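Local coordinates for putative antioxidant defense protein Mlr4105 (Mesorhizobium loti, PDB 3C1L), which probably has peroxiredoxin activity in antioxidant defence, as an all-helical member of the AhpD-like superfamily, at residues B[127-130]-B[131-135]; B[135-138]-B[139-143]; B[159-162]-B[163-167]. All coordinates share one frame; numbering follows the deposited sequence.

Interaction 1: B[127-130]-B[131-135]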
ATOM      1  N   ALA B 127      -5.254  -3.041  17.339  1.00 26.73           N
ATOM      2  CA  ALA B 127      -6.144  -3.732  16.362  1.00 27.74           C
ATOM      3  C   ALA B 127      -5.940  -3.246  14.913  1.00 27.60           C
ATOM      4  O   ALA B 127      -5.945  -4.056  13.985  1.00 32.27           O
ATOM      5  CB  ALA B 127      -7.601  -3.576  16.778  1.00 26.64           C
ATOM      6  N   VAL B 128      -5.805  -1.934  14.710  1.00 27.91           N
ATOM      7  CA  VAL B 128      -5.488  -1.351  13.394  1.00 29.33           C
ATOM      8  C   VAL B 128      -4.179  -1.879  12.838  1.00 28.34           C
ATOM      9  O   VAL B 128      -4.141  -2.371  11.721  1.00 27.39           O
ATOM     10  CB  VAL B 128      -5.375   0.208  13.413  1.00 33.35           C
ATOM     11  CG1 VAL B 128      -4.774   0.690  12.121  1.00 33.93           C
ATOM     12  CG2 VAL B 128      -6.730   0.857  13.631  1.00 28.74           C
ATOM     13  N   LYS B 129      -3.126  -1.852  13.651  1.00 29.26           N
ATOM     14  CA  LYS B 129      -1.810  -2.400  13.231  1.00 28.33           C
ATOM     15  C   LYS B 129      -1.843  -3.910  12.971  1.00 27.32           C
ATOM     16  O   LYS B 129      -1.326  -4.388  11.998  1.00 28.22           O
ATOM     17  CB  LYS B 129      -0.689  -2.081  14.256  1.00 27.93           C
ATOM     18  CG  LYS B 129       0.681  -2.376  13.667  1.00 30.60           C
ATOM     19  CD  LYS B 129       1.808  -1.891  14.457  1.00 29.66           C
ATOM     20  CE  LYS B 129       3.108  -2.261  13.773  1.00 31.60           C
ATOM     21  NZ  LYS B 129       4.265  -1.912  14.666  1.00 32.64           N
ATOM     22  N   LEU B 130      -2.483  -4.665  13.836  1.00 26.97           N
ATOM     23  CA  LEU B 130      -2.661  -6.110  13.595  1.00 28.31           C
ATOM     24  C   LEU B 130      -3.505  -6.379  12.308  1.00 25.86           C
ATOM     25  O   LEU B 130      -3.346  -7.409  11.685  1.00 26.35           O
ATOM     26  CB  LEU B 130      -3.329  -6.806  14.796  1.00 29.17           C
ATOM     27  CG  LEU B 130      -3.247  -8.335  14.811  1.00 27.84           C
ATOM     28  CD1 LEU B 130      -1.765  -8.741  14.911  1.00 29.55           C
ATOM     29  CD2 LEU B 130      -4.025  -8.853  15.929  1.00 30.64           C
ATOM     30  N   THR B 131      -4.393  -5.466  11.948  1.00 25.82           N
ATOM     31  CA  THR B 131      -5.258  -5.623  10.731  1.00 25.80           C
ATOM     32  C   THR B 131      -4.515  -5.254   9.451  1.00 26.77           C
ATOM     33  O   THR B 131      -4.627  -5.942   8.412  1.00 28.48           O
ATOM     34  CB  THR B 131      -6.559  -4.807  10.848  1.00 25.45           C
ATOM     35  OG1 THR B 131      -7.310  -5.291  11.972  1.00 25.71           O
ATOM     36  CG2 THR B 131      -7.437  -4.910   9.593  1.00 25.14           C
ATOM     37  N   GLU B 132      -3.744  -4.181   9.510  1.00 28.07           N
ATOM     38  CA  GLU B 132      -3.042  -3.661   8.320  1.00 26.34           C
ATOM     39  C   GLU B 132      -1.655  -4.234   8.068  1.00 27.96           C
ATOM     40  O   GLU B 132      -1.208  -4.328   6.926  1.00 27.00           O
ATOM     41  CB  GLU B 132      -2.909  -2.149   8.392  1.00 28.90           C
ATOM     42  CG  GLU B 132      -4.237  -1.381   8.473  1.00 30.05           C
ATOM     43  CD  GLU B 132      -4.052   0.130   8.644  1.00 41.16           C
ATOM     44  OE1 GLU B 132      -2.930   0.641   8.996  1.00 35.54           O
ATOM     45  OE2 GLU B 132      -5.075   0.804   8.464  1.00 39.74           O
ATOM     46  N   GLU B 133      -0.934  -4.565   9.105  1.00 28.56           N
ATOM     47  CA  GLU B 133       0.462  -4.977   8.898  1.00 31.14           C
ATOM     48  C   GLU B 133       0.866  -5.924  10.008  1.00 30.53           C
ATOM     49  O   GLU B 133       1.638  -5.584  10.907  1.00 31.53           O
ATOM     50  CB  GLU B 133       1.409  -3.769   8.754  1.00 31.81           C
ATOM     51  CG  GLU B 133       1.098  -2.647   9.686  1.00 36.93           C
ATOM     52  CD  GLU B 133       1.878  -1.324   9.404  1.00 44.72           C
ATOM     53  OE1 GLU B 133       2.624  -1.217   8.390  1.00 41.45           O
ATOM     54  OE2 GLU B 133       1.754  -0.391  10.254  1.00 44.67           O
ATOM     55  N   PRO B 134       0.277  -7.107   9.972  1.00 29.51           N
ATOM     56  CA  PRO B 134       0.610  -8.073  10.989  1.00 31.28           C
ATOM     57  C   PRO B 134       2.094  -8.510  10.980  1.00 28.95           C
ATOM     58  O   PRO B 134       2.602  -8.902  12.018  1.00 32.52           O
ATOM     59  CB  PRO B 134      -0.343  -9.228  10.681  1.00 28.84           C
ATOM     60  CG  PRO B 134      -0.669  -9.085   9.201  1.00 30.72           C
ATOM     61  CD  PRO B 134      -0.742  -7.603   9.030  1.00 30.10           C
ATOM     62  N   ALA B 135       2.797  -8.389   9.858  1.00 26.59           N
ATOM     63  CA  ALA B 135       4.249  -8.709   9.809  1.00 25.74           C
ATOM     64  C   ALA B 135       5.124  -7.848  10.746  1.00 27.21           C
ATOM     65  O   ALA B 135       6.213  -8.279  11.157  1.00 30.93           O
ATOM     66  CB  ALA B 135       4.778  -8.599   8.354  1.00 26.05           C
TER
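The N-H groups of Thr131, Glu132 and Glu133 donate to the carbonyls of Ala127, Val128 and Lys129, closing the last turn of helix 118-132; the final bond, Glu133 N to Lys129 O, measures 2.9 Å, and Glu133 is the first residue to leave helical angles. Thr131 adds a side-chain bond to this pattern. Its OG1, anti to its carbonyl carbon at chi1 -62°, folds back along the helix and donates to Ala127 O at 2.7 Å. That oxygen also takes Thr131 N, and the two donors arrive from opposite faces of the carbonyl plane. OG1 in turn accepts from Asn166 ND2, which ties this turn to helix 152-175. On another face of the helix Val128 and Glu132 run side by side. The methyl CG1 of Val128 lies 3.6 Å from both CD and OE1 of Glu132 and 3.7 Å from its OE2, so it sits against the flat of the carboxylate, whose OE1 is salt-bridged to Lys136 of the third subunit. Lys129 and Glu133 touch through their aliphatic parts, CG to CG at 4.0 Å. The extended lysine carries its NZ past Glu133 to Asp141 and to Lys136 O of its own chain, and NZ stays 5.3 Å from Glu133 OE2. Where the helix stops, Pro134 has no N-H to offer. Its CB and CD lie against Leu130 O, 3.7 Å away. Arg170 of the second subunit donates through NE to Leu130 O and through NH2 to Thr131 O. The whole is a helix C-terminus followed by proline, in which the carbonyls of Leu130 and Thr131 find their donors across a subunit interface of the oligomer.

Interaction 2: B[135-138]-B[139-143]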
ATOM      1  N   ALA B 135       2.797  -8.389   9.858  1.00 26.59           N
ATOM      2  CA  ALA B 135       4.249  -8.709   9.809  1.00 25.74           C
ATOM      3  C   ALA B 135       5.124  -7.848  10.746  1.00 27.21           C
ATOM      4  O   ALA B 135       6.213  -8.279  11.157  1.00 30.93           O
ATOM      5  CB  ALA B 135       4.778  -8.599   8.354  1.00 26.05           C
ATOM      6  N   LYS B 136       4.639  -6.648  11.072  1.00 26.40           N
ATOM      7  CA  LYS B 136       5.411  -5.622  11.743  1.00 28.72           C
ATOM      8  C   LYS B 136       5.167  -5.477  13.237  1.00 29.07           C
ATOM      9  O   LYS B 136       5.649  -4.518  13.843  1.00 29.09           O
ATOM     10  CB  LYS B 136       5.165  -4.294  11.001  1.00 30.74           C
ATOM     11  CG  LYS B 136       5.738  -4.414   9.557  1.00 29.64           C
ATOM     12  CD  LYS B 136       5.893  -3.093   8.879  1.00 37.51           C
ATOM     13  CE  LYS B 136       6.699  -3.247   7.580  1.00 35.59           C
ATOM     14  NZ  LYS B 136       7.004  -1.925   7.072  1.00 36.60           N
ATOM     15  N   ILE B 137       4.407  -6.412  13.835  1.00 28.43           N
ATOM     16  CA  ILE B 137       4.113  -6.353  15.266  1.00 29.65           C
ATOM     17  C   ILE B 137       5.380  -6.729  15.977  1.00 29.92           C
ATOM     18  O   ILE B 137       6.043  -7.710  15.593  1.00 27.20           O
ATOM     19  CB  ILE B 137       2.936  -7.301  15.694  1.00 31.61           C
ATOM     20  CG1 ILE B 137       1.634  -6.877  14.980  1.00 28.03           C
ATOM     21  CG2 ILE B 137       2.788  -7.342  17.240  1.00 32.17           C
ATOM     22  CD1 ILE B 137       0.940  -5.614  15.581  1.00 31.82           C
ATOM     23  N   VAL B 138       5.726  -5.918  16.979  1.00 29.05           N
ATOM     24  CA  VAL B 138       6.930  -6.087  17.775  1.00 28.45           C
ATOM     25  C   VAL B 138       6.602  -5.908  19.259  1.00 27.86           C
ATOM     26  O   VAL B 138       5.495  -5.537  19.613  1.00 24.08           O
ATOM     27  CB  VAL B 138       8.079  -5.128  17.300  1.00 31.25           C
ATOM     28  CG1 VAL B 138       8.528  -5.535  15.938  1.00 31.98           C
ATOM     29  CG2 VAL B 138       7.626  -3.670  17.268  1.00 26.63           C
ATOM     30  N   GLU B 139       7.556  -6.251  20.108  1.00 27.06           N
ATOM     31  CA  GLU B 139       7.397  -6.149  21.573  1.00 30.49           C
ATOM     32  C   GLU B 139       6.996  -4.744  22.034  1.00 28.89           C
ATOM     33  O   GLU B 139       6.268  -4.618  23.016  1.00 31.15           O
ATOM     34  CB  GLU B 139       8.676  -6.569  22.284  1.00 30.77           C
ATOM     35  CG  GLU B 139       8.617  -6.515  23.821  1.00 34.21           C
ATOM     36  CD  GLU B 139       7.522  -7.367  24.416  1.00 39.92           C
ATOM     37  OE1 GLU B 139       7.194  -8.440  23.849  1.00 34.81           O
ATOM     38  OE2 GLU B 139       6.985  -6.948  25.467  1.00 39.27           O
ATOM     39  N   ALA B 140       7.490  -3.693  21.367  1.00 29.03           N
ATOM     40  CA  ALA B 140       6.992  -2.325  21.644  1.00 28.47           C
ATOM     41  C   ALA B 140       5.467  -2.200  21.456  1.00 28.55           C
ATOM     42  O   ALA B 140       4.852  -1.371  22.054  1.00 28.51           O
ATOM     43  CB  ALA B 140       7.677  -1.324  20.814  1.00 24.70           C
ATOM     44  N   ASP B 141       4.855  -2.987  20.588  1.00 29.28           N
ATOM     45  CA  ASP B 141       3.413  -2.893  20.426  1.00 28.61           C
ATOM     46  C   ASP B 141       2.673  -3.386  21.659  1.00 29.82           C
ATOM     47  O   ASP B 141       1.682  -2.749  22.101  1.00 28.00           O
ATOM     48  CB  ASP B 141       2.947  -3.620  19.164  1.00 29.22           C
ATOM     49  CG  ASP B 141       3.492  -2.981  17.912  1.00 35.03           C
ATOM     50  OD1 ASP B 141       3.412  -1.741  17.817  1.00 35.41           O
ATOM     51  OD2 ASP B 141       4.011  -3.691  17.032  1.00 29.68           O
ATOM     52  N   ARG B 142       3.150  -4.508  22.185  1.00 29.50           N
ATOM     53  CA  ARG B 142       2.632  -5.085  23.418  1.00 27.79           C
ATOM     54  C   ARG B 142       2.985  -4.247  24.657  1.00 29.18           C
ATOM     55  O   ARG B 142       2.159  -4.097  25.601  1.00 26.60           O
ATOM     56  CB  ARG B 142       3.183  -6.493  23.583  1.00 26.98           C
ATOM     57  CG  ARG B 142       2.661  -7.488  22.574  1.00 26.78           C
ATOM     58  CD  ARG B 142       3.114  -8.922  22.883  1.00 25.75           C
ATOM     59  NE  ARG B 142       4.519  -9.146  22.558  1.00 30.54           N
ATOM     60  CZ  ARG B 142       5.040  -9.359  21.346  1.00 28.68           C
ATOM     61  NH1 ARG B 142       4.312  -9.411  20.242  1.00 32.33           N
ATOM     62  NH2 ARG B 142       6.348  -9.503  21.244  1.00 38.27           N
ATOM     63  N   ALA B 143       4.207  -3.721  24.665  1.00 25.00           N
ATOM     64  CA  ALA B 143       4.649  -2.806  25.690  1.00 28.47           C
ATOM     65  C   ALA B 143       3.683  -1.625  25.792  1.00 26.90           C
ATOM     66  O   ALA B 143       3.297  -1.242  26.888  1.00 28.30           O
ATOM     67  CB  ALA B 143       6.073  -2.332  25.400  1.00 25.52           C
TER
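Asp141 reaches back from the first turn of helix 139-147 to Val138, and the two residues bond to each other twice. Val138 N donates to Asp141 OD2 over 2.8 Å in a fairly straight bond (162°), meeting the oxygen on its anti side but 27° out of the carboxylate plane; in the other direction Asp141 N donates to Val138 O, also at 2.8 Å. With CG beside its own backbone N, chi1 -64°, the aspartate keeps its carboxylate over the incoming chain. OD2 is further gripped by the ammonium of Lys129 and flanked by Ile137, whose CA is 3.2 Å away; a negative charge here would probably be stabilised by the lysine and by the start of the helix. Glu139 and Arg142 form a second polar set. Arg142 holds Glu139 OE1 side-on with two nitrogens, NH2 at 2.9 Å and NE at 3.1 Å, both from one face of the carboxylate plane. Glu139 OE2 goes to Arg146, while Arg142 NH1 donates to Ala174 O of the second subunit. Within the linker, Lys136 NZ is salt-bridged to Glu132 of the fourth subunit. The result is a helix N-terminus consistent with half of a capping box: the acidic side chain of Asp141 takes the N-H of Val138, whose apolar side chain cannot return the bond, backed by an i to i+3 Glu-Arg salt bridge.

Interaction 3: B[159-162]-B[163-167]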
ATOM      1  N   ALA B 159      -6.041  -9.338  20.883  1.00 27.26           N
ATOM      2  CA  ALA B 159      -5.435  -9.921  19.680  1.00 29.05           C
ATOM      3  C   ALA B 159      -6.382 -10.939  19.050  1.00 28.43           C
ATOM      4  O   ALA B 159      -6.531 -10.937  17.864  1.00 29.17           O
ATOM      5  CB  ALA B 159      -4.090 -10.536  19.955  1.00 26.18           C
ATOM      6  N   SER B 160      -7.018 -11.776  19.884  1.00 30.47           N
ATOM      7  CA  SER B 160      -7.998 -12.776  19.437  1.00 27.25           C
ATOM      8  C   SER B 160      -9.233 -12.181  18.801  1.00 26.91           C
ATOM      9  O   SER B 160      -9.785 -12.710  17.832  1.00 24.29           O
ATOM     10  CB  SER B 160      -8.460 -13.624  20.611  1.00 31.18           C
ATOM     11  OG  SER B 160      -7.486 -14.571  20.969  1.00 36.01           O
ATOM     12  N   THR B 161      -9.701 -11.090  19.392  1.00 28.38           N
ATOM     13  CA  THR B 161     -10.903 -10.444  18.932  1.00 28.41           C
ATOM     14  C   THR B 161     -10.584  -9.850  17.577  1.00 28.74           C
ATOM     15  O   THR B 161     -11.339 -10.056  16.629  1.00 30.17           O
ATOM     16  CB  THR B 161     -11.461  -9.370  19.937  1.00 29.89           C
ATOM     17  OG1 THR B 161     -11.653  -9.958  21.260  1.00 30.09           O
ATOM     18  CG2 THR B 161     -12.765  -8.838  19.421  1.00 28.48           C
ATOM     19  N   ALA B 162      -9.467  -9.136  17.491  1.00 27.39           N
ATOM     20  CA  ALA B 162      -9.085  -8.469  16.253  1.00 27.87           C
ATOM     21  C   ALA B 162      -8.807  -9.506  15.118  1.00 27.88           C
ATOM     22  O   ALA B 162      -9.315  -9.374  14.010  1.00 26.85           O
ATOM     23  CB  ALA B 162      -7.900  -7.454  16.518  1.00 27.93           C
ATOM     24  N   ALA B 163      -8.118 -10.577  15.476  1.00 26.37           N
ATOM     25  CA  ALA B 163      -7.836 -11.717  14.598  1.00 25.88           C
ATOM     26  C   ALA B 163      -9.091 -12.353  14.012  1.00 26.81           C
ATOM     27  O   ALA B 163      -9.185 -12.563  12.809  1.00 27.58           O
ATOM     28  CB  ALA B 163      -6.998 -12.780  15.357  1.00 23.94           C
ATOM     29  N   PHE B 164     -10.057 -12.649  14.886  1.00 27.40           N
ATOM     30  CA  PHE B 164     -11.315 -13.306  14.525  1.00 28.37           C
ATOM     31  C   PHE B 164     -12.087 -12.537  13.513  1.00 26.65           C
ATOM     32  O   PHE B 164     -12.661 -13.121  12.618  1.00 27.85           O
ATOM     33  CB  PHE B 164     -12.190 -13.455  15.784  1.00 29.06           C
ATOM     34  CG  PHE B 164     -13.463 -14.157  15.547  1.00 26.52           C
ATOM     35  CD1 PHE B 164     -13.515 -15.538  15.527  1.00 33.19           C
ATOM     36  CD2 PHE B 164     -14.640 -13.446  15.382  1.00 33.70           C
ATOM     37  CE1 PHE B 164     -14.756 -16.195  15.322  1.00 35.23           C
ATOM     38  CE2 PHE B 164     -15.865 -14.108  15.174  1.00 32.09           C
ATOM     39  CZ  PHE B 164     -15.919 -15.453  15.148  1.00 28.28           C
ATOM     40  N   PHE B 165     -12.068 -11.220  13.641  1.00 26.18           N
ATOM     41  CA  PHE B 165     -12.739 -10.344  12.670  1.00 26.90           C
ATOM     42  C   PHE B 165     -12.084 -10.184  11.333  1.00 29.45           C
ATOM     43  O   PHE B 165     -12.757 -10.036  10.311  1.00 31.51           O
ATOM     44  CB  PHE B 165     -13.168  -9.029  13.335  1.00 25.76           C
ATOM     45  CG  PHE B 165     -14.431  -9.241  14.157  1.00 25.70           C
ATOM     46  CD1 PHE B 165     -15.651  -9.293  13.531  1.00 32.15           C
ATOM     47  CD2 PHE B 165     -14.355  -9.614  15.454  1.00 29.67           C
ATOM     48  CE1 PHE B 165     -16.796  -9.576  14.228  1.00 30.86           C
ATOM     49  CE2 PHE B 165     -15.480  -9.896  16.169  1.00 35.02           C
ATOM     50  CZ  PHE B 165     -16.719  -9.879  15.549  1.00 30.06           C
ATOM     51  N   ASN B 166     -10.766 -10.268  11.323  1.00 29.15           N
ATOM     52  CA  ASN B 166     -10.058 -10.444  10.086  1.00 28.91           C
ATOM     53  C   ASN B 166     -10.429 -11.725   9.339  1.00 31.85           C
ATOM     54  O   ASN B 166     -10.433 -11.751   8.131  1.00 31.05           O
ATOM     55  CB  ASN B 166      -8.574 -10.369  10.356  1.00 29.32           C
ATOM     56  CG  ASN B 166      -8.116  -8.929  10.432  1.00 29.14           C
ATOM     57  OD1 ASN B 166      -7.934  -8.325   9.393  1.00 30.47           O
ATOM     58  ND2 ASN B 166      -8.030  -8.350  11.652  1.00 25.19           N
HETATM   59  N   MSE B 167     -10.758 -12.786  10.075  1.00 30.15           N
HETATM   60  CA  MSE B 167     -11.260 -13.990   9.461  1.00 29.48           C
HETATM   61  C   MSE B 167     -12.705 -13.810   8.992  1.00 27.75           C
HETATM   62  O   MSE B 167     -13.023 -14.201   7.893  1.00 27.89           O
HETATM   63  CB  MSE B 167     -11.175 -15.214  10.413  1.00 30.52           C
HETATM   64  CG  MSE B 167     -12.114 -16.352  10.029  1.00 30.05           C
HETATM   65 SE   MSE B 167     -11.900 -17.886  11.148  0.75 31.13          SE
HETATM   66  CE  MSE B 167     -12.646 -19.125   9.814  1.00 37.56           C
TER
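Phe165 sets the edge of its ring on Thr161 O, with CD2 3.3 Å from that carbonyl oxygen and the oxygen near the ring plane. The same oxygen is the helical acceptor of Phe165 N, at 3.3 Å, so backbone and ring edge converge on it. Phe164 CD2 stands over the rim of one face of the Phe165 ring, 3.7 Å above its plane. The other aromatic, Phe164, has CG anti to its backbone N (chi1 -178°), which carries its ring away from the preceding turn, toward helix 45-60 and Met167 of the second subunit. Asn166 supplies the side-chain polar bond of the turn. Its ND2 donates to Ala162 O at 2.9 Å from well above the carbonyl plane (52° out of it), while Asn166 N reaches the same oxygen at 3.2 Å. With ND2 bonded to Ala162 O and to Thr131 OG1, and OD1 accepting from Asn81 ND2, the amide is fixed in its rotation inside a buried core. Ala159 and Ala163 pack on Ala174 and Val171 of the second subunit. Phe165 also meets His90 edge-to-face; that histidine ends a CxxCxxxH sequence, which in AhpD relatives carries the redox-active cysteines. The turn therefore belongs to the central helix of an AhpD-like fold, probably beside its active site.

A helix end, a helix start and a mid-helix turn show how chemistry follows position. Interaction 3 lies deepest, its centre about 8 Å from the centre of the chain, and mixes aromatic packing with a buried amide; interaction 1 is also buried, though its centre is about 16 Å from that point, and interaction 2, only partly buried with its centre about 23 Å from it, depends chiefly on charged groups. Interactions 1 and 2 share Ala135 and meet again where Leu130 CD1 packs on Ile137 CG1 at 3.9 Å. Interactions 1 and 3 touch, Ala127 CB against Ala162 CB, where helices 118-132 and 152-175 pack. Interactions 2 and 3 do not touch, yet all three reach the second subunit.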